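Local coordinates for putative hexulose 6 phosphate synthase (Salmonella typhimurium, PDB 3F4W), which is of unconfirmed function but belongs to the orotidine 5'-phosphate decarboxylase / HUMPS family of TIM-barrel proteins, at residues Val17-Asp25 with Ile190-Arg201; Lys145-Leu154 with Lys174-Asp182. All coordinates share one frame; numbering follows the deposited sequence.

Interaction 1 of 2, residues Val17-Asp25 with Ile190-Arg201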
# COMPACT_ATOMS: atom_id res chain seq x y z
N VAL A 17 3.98 -10.45 -22.50
CA VAL A 17 3.28 -10.87 -23.70
C VAL A 17 2.15 -9.91 -24.05
O VAL A 17 1.98 -9.54 -25.22
CB VAL A 17 2.70 -12.28 -23.54
CG1 VAL A 17 1.66 -12.55 -24.62
CG2 VAL A 17 3.82 -13.32 -23.58
N PHE A 18 1.39 -9.50 -23.04
CA PHE A 18 0.22 -8.64 -23.26
C PHE A 18 0.60 -7.26 -23.79
O PHE A 18 -0.09 -6.72 -24.65
CB PHE A 18 -0.60 -8.51 -21.98
CG PHE A 18 -1.86 -7.69 -22.15
CD1 PHE A 18 -3.02 -8.27 -22.63
CD2 PHE A 18 -1.87 -6.34 -21.82
CE1 PHE A 18 -4.17 -7.52 -22.79
CE2 PHE A 18 -3.02 -5.58 -21.98
CZ PHE A 18 -4.17 -6.17 -22.47
N MET A 19 1.68 -6.69 -23.26
CA MET A 19 2.08 -5.34 -23.66
C MET A 19 2.37 -5.22 -25.15
O MET A 19 2.13 -4.18 -25.75
CB MET A 19 3.29 -4.87 -22.84
CG MET A 19 2.93 -4.36 -21.44
SD MET A 19 1.55 -3.19 -21.41
CE MET A 19 2.10 -1.94 -22.58
N ASP A 20 2.89 -6.29 -25.75
CA ASP A 20 3.19 -6.28 -27.18
C ASP A 20 1.93 -6.02 -28.02
O ASP A 20 2.02 -5.58 -29.16
CB ASP A 20 3.85 -7.59 -27.61
CG ASP A 20 5.31 -7.66 -27.20
OD1 ASP A 20 5.84 -8.78 -27.08
OD2 ASP A 20 5.91 -6.59 -26.99
N LYS A 21 0.77 -6.29 -27.43
CA LYS A 21 -0.49 -6.13 -28.14
C LYS A 21 -0.97 -4.68 -28.19
O LYS A 21 -1.72 -4.30 -29.09
CB LYS A 21 -1.58 -6.98 -27.49
CG LYS A 21 -1.40 -8.48 -27.60
CD LYS A 21 -2.64 -9.18 -27.06
CE LYS A 21 -2.69 -10.65 -27.43
NZ LYS A 21 -1.81 -11.46 -26.56
N VAL A 22 -0.54 -3.87 -27.22
CA VAL A 22 -1.15 -2.55 -27.03
C VAL A 22 -0.15 -1.40 -26.87
O VAL A 22 -0.54 -0.23 -26.93
CB VAL A 22 -2.07 -2.55 -25.80
CG1 VAL A 22 -3.25 -3.49 -26.01
CG2 VAL A 22 -1.29 -2.95 -24.55
N VAL A 23 1.12 -1.72 -26.68
CA VAL A 23 2.10 -0.72 -26.26
C VAL A 23 2.17 0.53 -27.14
O VAL A 23 2.44 1.63 -26.64
CB VAL A 23 3.51 -1.32 -26.10
CG1 VAL A 23 4.09 -1.70 -27.45
CG2 VAL A 23 4.42 -0.33 -25.38
N ASP A 24 1.91 0.39 -28.44
CA ASP A 24 2.02 1.52 -29.36
C ASP A 24 0.95 2.59 -29.14
O ASP A 24 1.12 3.74 -29.55
CB ASP A 24 1.98 1.04 -30.82
CG ASP A 24 3.28 0.37 -31.25
OD1 ASP A 24 4.29 0.49 -30.53
OD2 ASP A 24 3.29 -0.28 -32.32
N ASP A 25 -0.14 2.22 -28.49
CA ASP A 25 -1.23 3.15 -28.21
C ASP A 25 -1.27 3.62 -26.76
O ASP A 25 -2.19 4.34 -26.35
CB ASP A 25 -2.58 2.53 -28.58
CG ASP A 25 -2.76 2.36 -30.07
OD1 ASP A 25 -2.00 2.99 -30.83
OD2 ASP A 25 -3.67 1.61 -30.47
N ILE A 190 -9.23 -2.83 -20.91
CA ILE A 190 -8.25 -3.29 -21.89
C ILE A 190 -7.70 -4.69 -21.58
O ILE A 190 -7.62 -5.54 -22.47
CB ILE A 190 -7.08 -2.29 -22.02
CG1 ILE A 190 -7.57 -0.99 -22.68
CG2 ILE A 190 -5.94 -2.90 -22.81
CD1 ILE A 190 -6.59 0.16 -22.59
N THR A 191 -7.33 -4.93 -20.33
CA THR A 191 -6.70 -6.20 -19.98
C THR A 191 -7.66 -7.39 -20.10
O THR A 191 -7.23 -8.51 -20.38
CB THR A 191 -6.05 -6.17 -18.58
OG1 THR A 191 -7.03 -5.82 -17.61
CG2 THR A 191 -4.92 -5.16 -18.55
N HIS A 192 -8.95 -7.14 -19.90
CA HIS A 192 -9.95 -8.20 -20.01
C HIS A 192 -10.71 -8.13 -21.33
O HIS A 192 -11.72 -8.80 -21.51
CB HIS A 192 -10.94 -8.13 -18.85
CG HIS A 192 -10.34 -8.50 -17.52
ND1 HIS A 192 -9.72 -9.71 -17.30
CD2 HIS A 192 -10.29 -7.83 -16.35
CE1 HIS A 192 -9.30 -9.75 -16.05
NE2 HIS A 192 -9.63 -8.63 -15.45
N ALA A 193 -10.22 -7.30 -22.25
CA ALA A 193 -10.87 -7.15 -23.55
C ALA A 193 -10.64 -8.39 -24.41
O ALA A 193 -9.55 -8.97 -24.39
CB ALA A 193 -10.36 -5.91 -24.26
N ALA A 194 -11.66 -8.79 -25.16
CA ALA A 194 -11.49 -9.86 -26.13
C ALA A 194 -10.48 -9.42 -27.18
O ALA A 194 -9.65 -10.21 -27.64
CB ALA A 194 -12.82 -10.20 -26.77
N ASP A 195 -10.54 -8.15 -27.54
CA ASP A 195 -9.62 -7.55 -28.49
C ASP A 195 -8.93 -6.35 -27.85
O ASP A 195 -9.35 -5.21 -28.03
CB ASP A 195 -10.37 -7.12 -29.75
CG ASP A 195 -9.47 -6.48 -30.79
OD1 ASP A 195 -10.02 -5.96 -31.79
OD2 ASP A 195 -8.24 -6.48 -30.62
N PRO A 196 -7.87 -6.60 -27.07
CA PRO A 196 -7.18 -5.54 -26.32
C PRO A 196 -6.68 -4.42 -27.23
O PRO A 196 -6.81 -3.25 -26.88
CB PRO A 196 -6.00 -6.27 -25.68
CG PRO A 196 -6.43 -7.69 -25.60
CD PRO A 196 -7.29 -7.93 -26.80
N ALA A 197 -6.09 -4.78 -28.36
CA ALA A 197 -5.56 -3.79 -29.29
C ALA A 197 -6.68 -2.87 -29.77
O ALA A 197 -6.49 -1.66 -29.89
CB ALA A 197 -4.88 -4.47 -30.47
N GLY A 198 -7.84 -3.46 -30.05
CA GLY A 198 -9.00 -2.70 -30.50
C GLY A 198 -9.49 -1.74 -29.43
O GLY A 198 -9.75 -0.57 -29.71
N GLU A 199 -9.63 -2.23 -28.21
CA GLU A 199 -10.07 -1.40 -27.10
C GLU A 199 -9.06 -0.29 -26.83
O GLU A 199 -9.44 0.85 -26.57
CB GLU A 199 -10.29 -2.23 -25.83
CG GLU A 199 -10.69 -1.42 -24.60
CD GLU A 199 -12.08 -0.80 -24.71
OE1 GLU A 199 -12.60 -0.30 -23.69
OE2 GLU A 199 -12.66 -0.83 -25.82
N ALA A 200 -7.78 -0.62 -26.89
CA ALA A 200 -6.72 0.36 -26.68
C ALA A 200 -6.78 1.44 -27.76
O ALA A 200 -6.61 2.62 -27.48
CB ALA A 200 -5.36 -0.31 -26.67
N ARG A 201 -7.02 1.01 -29.00
CA ARG A 201 -7.14 1.95 -30.11
C ARG A 201 -8.29 2.93 -29.92
O ARG A 201 -8.13 4.13 -30.11
CB ARG A 201 -7.33 1.21 -31.44
CG ARG A 201 -7.40 2.14 -32.63
CD ARG A 201 -8.06 1.49 -33.83
NE ARG A 201 -9.52 1.47 -33.72
CZ ARG A 201 -10.25 0.37 -33.64
NH1 ARG A 201 -9.66 -0.83 -33.67
NH2 ARG A 201 -11.57 0.45 -33.55
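Phe-18 reaches from helix 12-22 into the junction where helix 188-191 ends and helix 196-209 begins. Its bond from CA to CB heads toward the other segment, and with CG anti to the backbone N (chi1 -177°) the far end of the ring, CZ, CE1 and CE2, comes against it. CZ leads, 3.5 Å from the carbonyl O of Ile-190 at the ring edge; Ile-190 CG2 meets the same edge, while Pro-196 CG comes obliquely to CE1 at 3.6 Å. One turn on, Val-22 is a knob in a hole formed by Ile-190, Pro-196, Ala-197 and Ala-200, its CG1 3.9 Å from Ala-200 CB. Val-22 and Ile-190 also touch Leu-5 of strand 2-7, on the barrel side.

Toward solvent the contact thins out. Lys-21 passes Pro-196 at 4.3 Å (CD to CG) before its end turns away, and Asp-25 OD2 lies 3.5 Å from CA of Arg-201, whose guanidinium leads away. Asp-195, the N-cap of helix 196-209, accepts from Gly-198 N through OD2 (3.1 Å), the N-H coming from above the carboxylate plane. No hydrogen bond crosses between the segments, so their association rests on apolar fit, with charged groups at the margin.

Interaction 2 of 2, residues Lys145-Leu154 with Lys174-Asp182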
# COMPACT_ATOMS: atom_id res chain seq x y z
N LYS A 145 -18.38 5.41 -9.52
CA LYS A 145 -17.53 5.92 -10.59
C LYS A 145 -16.82 7.20 -10.17
O LYS A 145 -17.28 7.90 -9.27
CB LYS A 145 -18.35 6.12 -11.88
CG LYS A 145 -19.58 6.98 -11.72
CD LYS A 145 -20.44 6.94 -12.98
CE LYS A 145 -21.55 7.99 -12.94
NZ LYS A 145 -22.33 8.03 -14.21
N PRO A 146 -15.69 7.51 -10.83
CA PRO A 146 -14.81 8.61 -10.41
C PRO A 146 -15.26 10.00 -10.88
O PRO A 146 -14.73 10.99 -10.38
CB PRO A 146 -13.48 8.28 -11.10
CG PRO A 146 -13.68 6.98 -11.82
CD PRO A 146 -15.14 6.77 -11.97
N ILE A 147 -16.21 10.07 -11.80
CA ILE A 147 -16.51 11.35 -12.45
C ILE A 147 -16.90 12.48 -11.49
O ILE A 147 -16.47 13.62 -11.67
CB ILE A 147 -17.54 11.20 -13.60
CG1 ILE A 147 -17.38 12.34 -14.60
CG2 ILE A 147 -18.96 11.10 -13.06
CD1 ILE A 147 -17.86 12.01 -15.99
N ASP A 148 -17.69 12.18 -10.47
CA ASP A 148 -18.09 13.22 -9.52
C ASP A 148 -16.86 13.78 -8.81
O ASP A 148 -16.74 14.99 -8.65
CB ASP A 148 -19.12 12.71 -8.50
CG ASP A 148 -19.92 13.84 -7.86
OD1 ASP A 148 -19.62 15.02 -8.12
OD2 ASP A 148 -20.86 13.54 -7.09
N ASP A 149 -15.95 12.90 -8.41
CA ASP A 149 -14.71 13.33 -7.78
C ASP A 149 -13.83 14.12 -8.74
O ASP A 149 -13.16 15.07 -8.33
CB ASP A 149 -13.95 12.14 -7.17
CG ASP A 149 -14.55 11.67 -5.85
OD1 ASP A 149 -15.43 12.37 -5.31
OD2 ASP A 149 -14.13 10.61 -5.36
N LEU A 150 -13.83 13.74 -10.01
CA LEU A 150 -13.04 14.47 -11.01
C LEU A 150 -13.57 15.89 -11.18
O LEU A 150 -12.79 16.84 -11.33
CB LEU A 150 -13.03 13.75 -12.35
CG LEU A 150 -12.22 14.42 -13.46
CD1 LEU A 150 -10.77 14.61 -13.02
CD2 LEU A 150 -12.27 13.62 -14.75
N ILE A 151 -14.89 16.04 -11.16
CA ILE A 151 -15.52 17.35 -11.27
C ILE A 151 -15.09 18.27 -10.14
O ILE A 151 -14.70 19.41 -10.37
CB ILE A 151 -17.06 17.23 -11.27
CG1 ILE A 151 -17.53 16.49 -12.53
CG2 ILE A 151 -17.70 18.60 -11.16
CD1 ILE A 151 -19.00 16.16 -12.53
N THR A 152 -15.14 17.77 -8.91
CA THR A 152 -14.68 18.55 -7.77
C THR A 152 -13.19 18.87 -7.88
O THR A 152 -12.77 20.01 -7.67
CB THR A 152 -14.94 17.83 -6.45
OG1 THR A 152 -16.35 17.67 -6.27
CG2 THR A 152 -14.37 18.63 -5.28
N MET A 153 -12.39 17.86 -8.22
CA MET A 153 -10.96 18.06 -8.37
C MET A 153 -10.65 19.20 -9.34
O MET A 153 -9.84 20.08 -9.04
CB MET A 153 -10.28 16.77 -8.85
CG MET A 153 -8.81 16.96 -9.18
SD MET A 153 -7.83 17.35 -7.72
CE MET A 153 -7.62 15.71 -7.02
N LEU A 154 -11.30 19.19 -10.50
CA LEU A 154 -11.04 20.20 -11.53
C LEU A 154 -11.45 21.61 -11.10
O LEU A 154 -10.89 22.60 -11.57
CB LEU A 154 -11.73 19.81 -12.84
CG LEU A 154 -11.14 18.58 -13.52
CD1 LEU A 154 -11.94 18.19 -14.76
CD2 LEU A 154 -9.68 18.83 -13.87
N LYS A 174 -15.10 9.19 -23.32
CA LYS A 174 -15.41 10.53 -23.81
C LYS A 174 -15.93 11.46 -22.70
O LYS A 174 -15.58 12.64 -22.66
CB LYS A 174 -16.39 10.49 -24.98
CG LYS A 174 -16.55 11.83 -25.68
CD LYS A 174 -17.71 11.81 -26.65
CE LYS A 174 -17.97 13.18 -27.24
NZ LYS A 174 -19.22 13.20 -28.05
N ASP A 175 -16.77 10.94 -21.82
CA ASP A 175 -17.28 11.72 -20.69
C ASP A 175 -16.12 12.37 -19.93
O ASP A 175 -16.20 13.52 -19.53
CB ASP A 175 -18.07 10.83 -19.73
CG ASP A 175 -19.31 10.23 -20.37
OD1 ASP A 175 -19.89 9.29 -19.79
OD2 ASP A 175 -19.70 10.71 -21.45
N TYR A 176 -15.05 11.61 -19.75
CA TYR A 176 -13.91 12.06 -18.97
C TYR A 176 -12.99 12.97 -19.76
O TYR A 176 -12.51 13.98 -19.25
CB TYR A 176 -13.13 10.86 -18.42
CG TYR A 176 -13.92 10.09 -17.39
CD1 TYR A 176 -13.89 10.45 -16.05
CD2 TYR A 176 -14.74 9.03 -17.77
CE1 TYR A 176 -14.62 9.77 -15.11
CE2 TYR A 176 -15.48 8.34 -16.83
CZ TYR A 176 -15.42 8.71 -15.50
OH TYR A 176 -16.16 8.03 -14.57
N ALA A 177 -12.76 12.62 -21.02
CA ALA A 177 -11.88 13.39 -21.88
C ALA A 177 -12.37 14.82 -22.01
O ALA A 177 -11.58 15.77 -21.99
CB ALA A 177 -11.76 12.73 -23.25
N LEU A 178 -13.69 14.97 -22.15
CA LEU A 178 -14.31 16.29 -22.30
C LEU A 178 -13.98 17.23 -21.15
O LEU A 178 -13.99 18.45 -21.32
CB LEU A 178 -15.83 16.16 -22.44
CG LEU A 178 -16.36 15.76 -23.82
CD1 LEU A 178 -17.79 15.25 -23.73
CD2 LEU A 178 -16.25 16.92 -24.79
N LEU A 179 -13.71 16.66 -19.98
CA LEU A 179 -13.42 17.47 -18.80
C LEU A 179 -11.96 17.93 -18.79
O LEU A 179 -11.60 18.88 -18.09
CB LEU A 179 -13.75 16.70 -17.52
CG LEU A 179 -15.23 16.40 -17.32
CD1 LEU A 179 -15.47 15.48 -16.14
CD2 LEU A 179 -16.01 17.70 -17.15
N GLY A 180 -11.13 17.26 -19.57
CA GLY A 180 -9.75 17.67 -19.76
C GLY A 180 -8.76 17.29 -18.67
O GLY A 180 -7.98 18.13 -18.23
N PRO A 181 -8.78 16.02 -18.24
CA PRO A 181 -7.71 15.56 -17.35
C PRO A 181 -6.41 15.51 -18.13
O PRO A 181 -6.45 15.52 -19.36
CB PRO A 181 -8.14 14.14 -16.97
CG PRO A 181 -9.48 13.90 -17.62
CD PRO A 181 -9.62 14.90 -18.71
N ASP A 182 -5.28 15.44 -17.44
CA ASP A 182 -3.99 15.30 -18.11
C ASP A 182 -3.68 13.84 -18.41
O ASP A 182 -3.03 13.52 -19.41
CB ASP A 182 -2.89 15.94 -17.28
CG ASP A 182 -3.12 17.41 -17.05
OD1 ASP A 182 -2.88 18.20 -17.99
OD2 ASP A 182 -3.54 17.79 -15.93
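Tyr-176 lays its ring against the start of helix 147-156, and aromatic contacts dominate this end of the interface. Ile-147 CD1 sits over one face, 4.1 Å from the ring centroid and 14° off the normal, a CH-pi contact offset toward the rim. At chi1 -156° CG1 of the isoleucine swings away from the backbone N, which carries the CG1-CD1 arm out over the ring, while Ile-147 CB approaches Tyr-176 CE1 at 3.6 Å. Leu-150 takes a different aspect of the same ring: its CD2 lies in plane at the edge, 3.8 Å from CD1 of Tyr-176. The phenol OH is lodged beside the segment that precedes the helix, 3.1 Å from Pro-146 CD, with the proline and tyrosine side chains crossing at about a right angle.

The purely aliphatic contacts follow the helix toward its C-terminal end. Leu-179 CD1 touches both Ile-147 CG1 and Leu-150 CD2, each at 4.0 Å, and the two leucine side chains slide past each other in opposite directions. Leu-150 CD2 also touches Pro-181 CG, so a single methyl bridges the tyrosine, the leucine and the proline. Farther on, Leu-154 CD1 packs against Leu-179 CB at 3.6 Å and also nears the backbone O of that residue.

The charged ends at the rim stay apart: Lys-145 NZ lies 6.2 Å from Asp-175 OD1. Within 174-182, a type I turn from Ala-177 to Gly-180, the latter with positive phi, redirects the chain toward strand 183-186.

Beneath the helix, Pro-146 and Leu-150 also rest on strands 130-134 and 161-165. Packing of helix 147-156 against helix 173-177 and the turn after it, over strands of the parallel barrel, is typical of the (beta/alpha)8 or TIM-barrel fold.

How the interactions relate
Both interactions join elements on the outside of one eight-stranded parallel barrel. Their centres lie 23 Å apart and their nearest atoms about 10 Å, so they do not touch. Both segments of interaction 2 fall, along the chain, between the two segments of interaction 1. Interaction 1 brings helix 12-22, after the first strand, against helices 188-191 and 196-209, after the last, and so spans the seam where the barrel closes; interaction 2 joins helix 147-156 with helix 173-177 and the turn that leads on to strand 183-186. One thus links the two ends of the chain, the other elements close in sequence, before and after strand 161-165.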